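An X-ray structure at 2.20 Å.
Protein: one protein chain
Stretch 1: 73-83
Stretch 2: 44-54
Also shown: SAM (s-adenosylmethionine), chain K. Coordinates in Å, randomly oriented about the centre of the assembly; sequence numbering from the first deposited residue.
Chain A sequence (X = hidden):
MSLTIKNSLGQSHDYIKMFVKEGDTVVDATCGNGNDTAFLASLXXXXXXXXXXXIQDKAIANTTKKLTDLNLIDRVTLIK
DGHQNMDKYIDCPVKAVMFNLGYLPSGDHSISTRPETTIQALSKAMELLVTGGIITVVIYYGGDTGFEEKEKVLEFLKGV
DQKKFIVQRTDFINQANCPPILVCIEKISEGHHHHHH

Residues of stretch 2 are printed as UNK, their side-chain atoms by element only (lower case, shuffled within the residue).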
# COMPACT_ATOMS: atom_id res chain seq x y z
N ILE A 73 2.33 -2.31 -31.39
CA ILE A 73 3.05 -3.57 -31.60
C ILE A 73 4.55 -3.36 -31.92
O ILE A 73 5.36 -4.28 -31.75
CB ILE A 73 2.30 -4.45 -32.68
CG1 ILE A 73 2.77 -5.92 -32.67
CG2 ILE A 73 2.41 -3.85 -34.08
CD1 ILE A 73 2.13 -6.77 -31.61
N ASP A 74 4.89 -2.14 -32.33
CA ASP A 74 6.23 -1.73 -32.76
C ASP A 74 7.31 -1.94 -31.70
O ASP A 74 8.40 -2.43 -32.00
CB ASP A 74 6.24 -0.25 -33.15
CG ASP A 74 4.86 0.26 -33.56
OD1 ASP A 74 4.68 0.60 -34.75
OD2 ASP A 74 3.96 0.34 -32.69
N ARG A 75 7.02 -1.54 -30.49
CA ARG A 75 7.98 -1.65 -29.41
C ARG A 75 7.80 -2.82 -28.49
O ARG A 75 8.41 -2.90 -27.48
CB ARG A 75 8.03 -0.38 -28.59
CG ARG A 75 8.72 0.74 -29.26
CD ARG A 75 9.77 0.24 -30.21
NE ARG A 75 11.08 0.40 -29.65
CZ ARG A 75 12.19 0.32 -30.34
NH1 ARG A 75 13.35 0.48 -29.74
NH2 ARG A 75 12.14 0.09 -31.63
N VAL A 76 6.96 -3.75 -28.86
CA VAL A 76 6.71 -4.96 -28.06
C VAL A 76 7.29 -6.24 -28.68
O VAL A 76 7.02 -6.54 -29.85
CB VAL A 76 5.19 -5.15 -27.77
CG1 VAL A 76 4.95 -6.33 -26.84
CG2 VAL A 76 4.59 -3.88 -27.18
N THR A 77 8.07 -6.98 -27.90
CA THR A 77 8.54 -8.31 -28.29
C THR A 77 7.75 -9.39 -27.53
O THR A 77 7.92 -9.56 -26.31
CB THR A 77 10.05 -8.48 -28.01
OG1 THR A 77 10.78 -7.42 -28.65
CG2 THR A 77 10.56 -9.81 -28.52
N LEU A 78 6.88 -10.09 -28.24
CA LEU A 78 6.07 -11.14 -27.64
C LEU A 78 6.75 -12.50 -27.76
O LEU A 78 7.15 -12.90 -28.86
CB LEU A 78 4.67 -11.19 -28.26
CG LEU A 78 3.73 -10.01 -27.99
CD1 LEU A 78 2.43 -10.18 -28.75
CD2 LEU A 78 3.47 -9.84 -26.50
N ILE A 79 6.86 -13.19 -26.64
CA ILE A 79 7.59 -14.45 -26.54
C ILE A 79 6.67 -15.53 -26.01
O ILE A 79 6.07 -15.37 -24.95
CB ILE A 79 8.84 -14.29 -25.63
CG1 ILE A 79 9.87 -13.37 -26.30
CG2 ILE A 79 9.47 -15.63 -25.32
CD1 ILE A 79 10.63 -12.49 -25.35
N LYS A 80 6.53 -16.62 -26.77
CA LYS A 80 5.74 -17.75 -26.30
C LYS A 80 6.64 -18.71 -25.53
O LYS A 80 7.03 -19.78 -26.01
CB LYS A 80 5.02 -18.45 -27.46
CG LYS A 80 3.88 -19.36 -26.99
CD LYS A 80 3.83 -20.64 -27.80
CE LYS A 80 2.96 -21.68 -27.11
NZ LYS A 80 3.01 -22.99 -27.82
N ASP A 81 6.97 -18.30 -24.31
CA ASP A 81 7.72 -19.13 -23.37
C ASP A 81 7.31 -18.73 -21.96
O ASP A 81 6.70 -17.68 -21.75
CB ASP A 81 9.23 -18.92 -23.57
CG ASP A 81 10.07 -20.07 -23.04
OD1 ASP A 81 9.52 -21.04 -22.46
OD2 ASP A 81 11.31 -20.00 -23.20
N GLY A 82 7.62 -19.58 -20.99
CA GLY A 82 7.37 -19.27 -19.59
C GLY A 82 8.20 -18.11 -19.11
O GLY A 82 9.31 -17.90 -19.58
N HIS A 83 7.65 -17.34 -18.17
CA HIS A 83 8.33 -16.19 -17.58
C HIS A 83 9.53 -16.60 -16.74
O HIS A 83 10.44 -15.80 -16.53
CB HIS A 83 7.38 -15.28 -16.78
CG HIS A 83 6.41 -16.01 -15.89
ND1 HIS A 83 5.11 -15.58 -15.72
CD2 HIS A 83 6.53 -17.12 -15.12
CE1 HIS A 83 4.48 -16.39 -14.88
NE2 HIS A 83 5.32 -17.33 -14.51
N UNK A 44 6.05 3.71 -22.25
CA UNK A 44 7.44 3.54 -22.60
C UNK A 44 7.82 4.27 -23.90
O UNK A 44 8.99 4.58 -24.13
c UNK A 44 9.08 1.83 -21.89
c UNK A 44 7.78 1.41 -23.97
c UNK A 44 7.79 2.04 -22.58
N UNK A 45 6.82 4.56 -24.72
CA UNK A 45 7.02 5.38 -25.91
C UNK A 45 7.67 4.67 -27.08
O UNK A 45 7.76 3.44 -27.09
N UNK A 46 8.11 5.46 -28.05
CA UNK A 46 8.66 4.99 -29.31
C UNK A 46 10.03 4.31 -29.16
O UNK A 46 10.31 3.30 -29.82
o UNK A 46 10.60 6.75 -33.36
o UNK A 46 9.51 8.18 -32.08
c UNK A 46 9.15 5.84 -31.71
c UNK A 46 8.77 6.18 -30.27
c UNK A 46 9.80 7.01 -32.43
N UNK A 47 10.86 4.85 -28.28
CA UNK A 47 12.23 4.37 -28.09
C UNK A 47 12.38 3.35 -26.97
O UNK A 47 13.50 2.93 -26.64
c UNK A 47 13.20 6.50 -29.05
c UNK A 47 13.17 5.55 -27.87
o UNK A 47 13.35 6.09 -30.20
n UNK A 47 13.06 7.79 -28.76
N UNK A 48 11.26 2.94 -26.38
CA UNK A 48 11.26 1.96 -25.31
C UNK A 48 11.00 0.56 -25.81
O UNK A 48 10.70 0.35 -26.99
N UNK A 49 11.09 -0.41 -24.90
CA UNK A 49 10.90 -1.81 -25.25
C UNK A 49 10.09 -2.55 -24.18
O UNK A 49 10.36 -2.41 -22.99
c UNK A 49 11.45 -4.45 -26.97
n UNK A 49 10.29 -4.76 -29.55
c UNK A 49 11.21 -3.82 -29.36
n UNK A 49 11.77 -3.65 -28.16
c UNK A 49 12.26 -4.01 -25.74
n UNK A 49 11.57 -3.04 -30.36
c UNK A 49 12.27 -2.48 -25.50
N UNK A 50 9.10 -3.31 -24.61
CA UNK A 50 8.30 -4.16 -23.75
C UNK A 50 8.50 -5.63 -24.16
O UNK A 50 8.27 -5.99 -25.31
c UNK A 50 5.97 -4.69 -22.87
c UNK A 50 6.53 -2.36 -23.64
c UNK A 50 6.79 -3.83 -23.85
N UNK A 51 8.91 -6.46 -23.21
CA UNK A 51 8.94 -7.90 -23.41
C UNK A 51 7.69 -8.50 -22.79
O UNK A 51 7.38 -8.26 -21.63
c UNK A 51 13.03 -8.66 -25.33
c UNK A 51 10.20 -8.52 -22.79
c UNK A 51 12.28 -7.14 -23.13
c UNK A 51 11.86 -8.95 -24.64
c UNK A 51 13.46 -6.84 -23.81
c UNK A 51 11.47 -8.20 -23.53
c UNK A 51 13.83 -7.60 -24.91
N UNK A 52 6.97 -9.27 -23.59
CA UNK A 52 5.76 -9.94 -23.13
C UNK A 52 5.88 -11.45 -23.19
O UNK A 52 6.44 -11.99 -24.13
N UNK A 53 5.34 -12.12 -22.18
CA UNK A 53 5.46 -13.57 -22.04
C UNK A 53 4.11 -14.20 -21.78
O UNK A 53 3.32 -13.67 -20.99
c UNK A 53 6.38 -13.92 -20.85
c UNK A 53 8.36 -12.39 -20.70
c UNK A 53 9.70 -12.10 -20.91
c UNK A 53 10.02 -14.27 -21.88
c UNK A 53 10.53 -13.04 -21.51
c UNK A 53 8.68 -14.55 -21.67
c UNK A 53 7.83 -13.61 -21.08
N UNK A 54 3.86 -15.34 -22.42
CA UNK A 54 2.77 -16.24 -22.06
C UNK A 54 3.06 -17.63 -22.63
O UNK A 54 3.86 -17.79 -23.55
o UNK A 54 -0.01 -17.28 -21.44
c UNK A 54 1.42 -15.72 -22.56
c UNK A 54 0.28 -16.08 -21.62
o UNK A 54 -0.33 -15.15 -21.06
N SAM K . -2.24 -9.28 -17.34
CA SAM K . -3.19 -10.23 -17.99
C SAM K . -4.29 -9.50 -18.78
O SAM K . -5.35 -10.06 -19.09
OXT SAM K . -4.12 -8.34 -19.13
CB SAM K . -3.75 -11.21 -16.97
CG SAM K . -2.84 -12.40 -16.73
SD SAM K . -3.73 -13.94 -16.37
CE SAM K . -4.29 -13.60 -14.68
C5' SAM K . -2.33 -15.08 -16.13
C4' SAM K . -1.65 -15.39 -17.46
O4' SAM K . -0.36 -15.94 -17.26
C3' SAM K . -2.44 -16.39 -18.30
O3' SAM K . -2.62 -15.84 -19.59
C2' SAM K . -1.58 -17.63 -18.35
O2' SAM K . -1.68 -18.34 -19.57
C1' SAM K . -0.19 -17.03 -18.14
N9 SAM K . 0.80 -17.99 -17.60
C8 SAM K . 0.58 -19.13 -16.87
N7 SAM K . 1.78 -19.70 -16.60
C5 SAM K . 2.75 -18.94 -17.15
C6 SAM K . 4.14 -19.04 -17.20
N6 SAM K . 4.79 -20.04 -16.61
N1 SAM K . 4.85 -18.08 -17.87
C2 SAM K . 4.24 -17.02 -18.51
N3 SAM K . 2.87 -16.92 -18.45
C4 SAM K . 2.14 -17.86 -17.79
O HOH W 1 10.63 -3.98 -33.04

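Position 44 carries three side-chain carbons, one bonded to the other two. A beta-branched side chain of just three carbons is valine, and Val 44, at the end of a helix, stays clear of stretch 1. Position 45 has no side-chain atoms and a positive phi of 77°, which favours the glycine it is; the O of Gly 45 lies 3.6 Å from Arg 75 CG. At position 46 three carbons run in line and the third bears two oxygens: Glu 46. Its side chain points away, while its backbone O sits over one face of the Arg 75 guanidinium. Position 47 has two carbons, the second bearing two further atoms, one oxygen and one nitrogen, hence an amide, Asn 47, also directed away.

Position 48 lacks a side chain, and a CB there would lie 2.6 Å from the O of Val 44. This is Gly 48, whose O accepts a hydrogen bond from Arg 75 NE (2.7 Å) near the guanidinium plane. Position 49 shows three carbons, a nitrogen, then a carbon carrying two more nitrogens, a guanidinium; the CA-to-CB bond points sideways, but the end of the side chain comes nearer to stretch 1: Arg 49. Its NH1 makes a weak hydrogen bond to Thr 77 OG1 (2.9 Å), and a water joins its NH2 to the O of Asp 74. Its NH2 also comes within 3.4 Å of Arg 75 NH2, a close approach of like charges.

Position 50 has one carbon carrying two others, with its CB 4.0 Å from Val 76 CG2; it is Val 50. Position 51 has one carbon followed by a six-carbon ring without a hydroxyl, Phe 51, whose CD1 meets Ile 79 CD1 at 3.8 Å, at the ring edge. Position 52 is bare. A CB would fall 2.8 Å from Leu 78 CD2, a clash that Gly 52 avoids. Position 53 repeats the carbon and six-carbon ring: Phe 53, with CE1 3.7 Å from Ile 79 CG2. Position 54 has two carbons, the second carrying two oxygens that take the ribose hydroxyls of SAM, as expected of a carboxylate: Asp 54, OD1 to O2' at 2.7 Å and OD2 to O3' at 2.8 Å.

The two strands run parallel, and the backbone hydrogen bonds follow: Val 50 bonds to Arg 75 and Thr 77, which flank its partner Val 76, and Gly 52 to Thr 77 and Ile 79, which flank Leu 78 (Val 50 N to Arg 75 O, 3.0 Å; Thr 77 N to Val 50 O, 2.8 Å; Gly 52 N to Thr 77 O, 2.9 Å; Ile 79 N to Gly 52 O, 2.8 Å). Thr 77, Ile 79 and both phenylalanines share one sheet face. Beyond the strands, His 83 N binds SAM N1 (2.9 Å), so both stretches hold the cofactor.

Stretch 2 44-54: VGENGRVFGFD
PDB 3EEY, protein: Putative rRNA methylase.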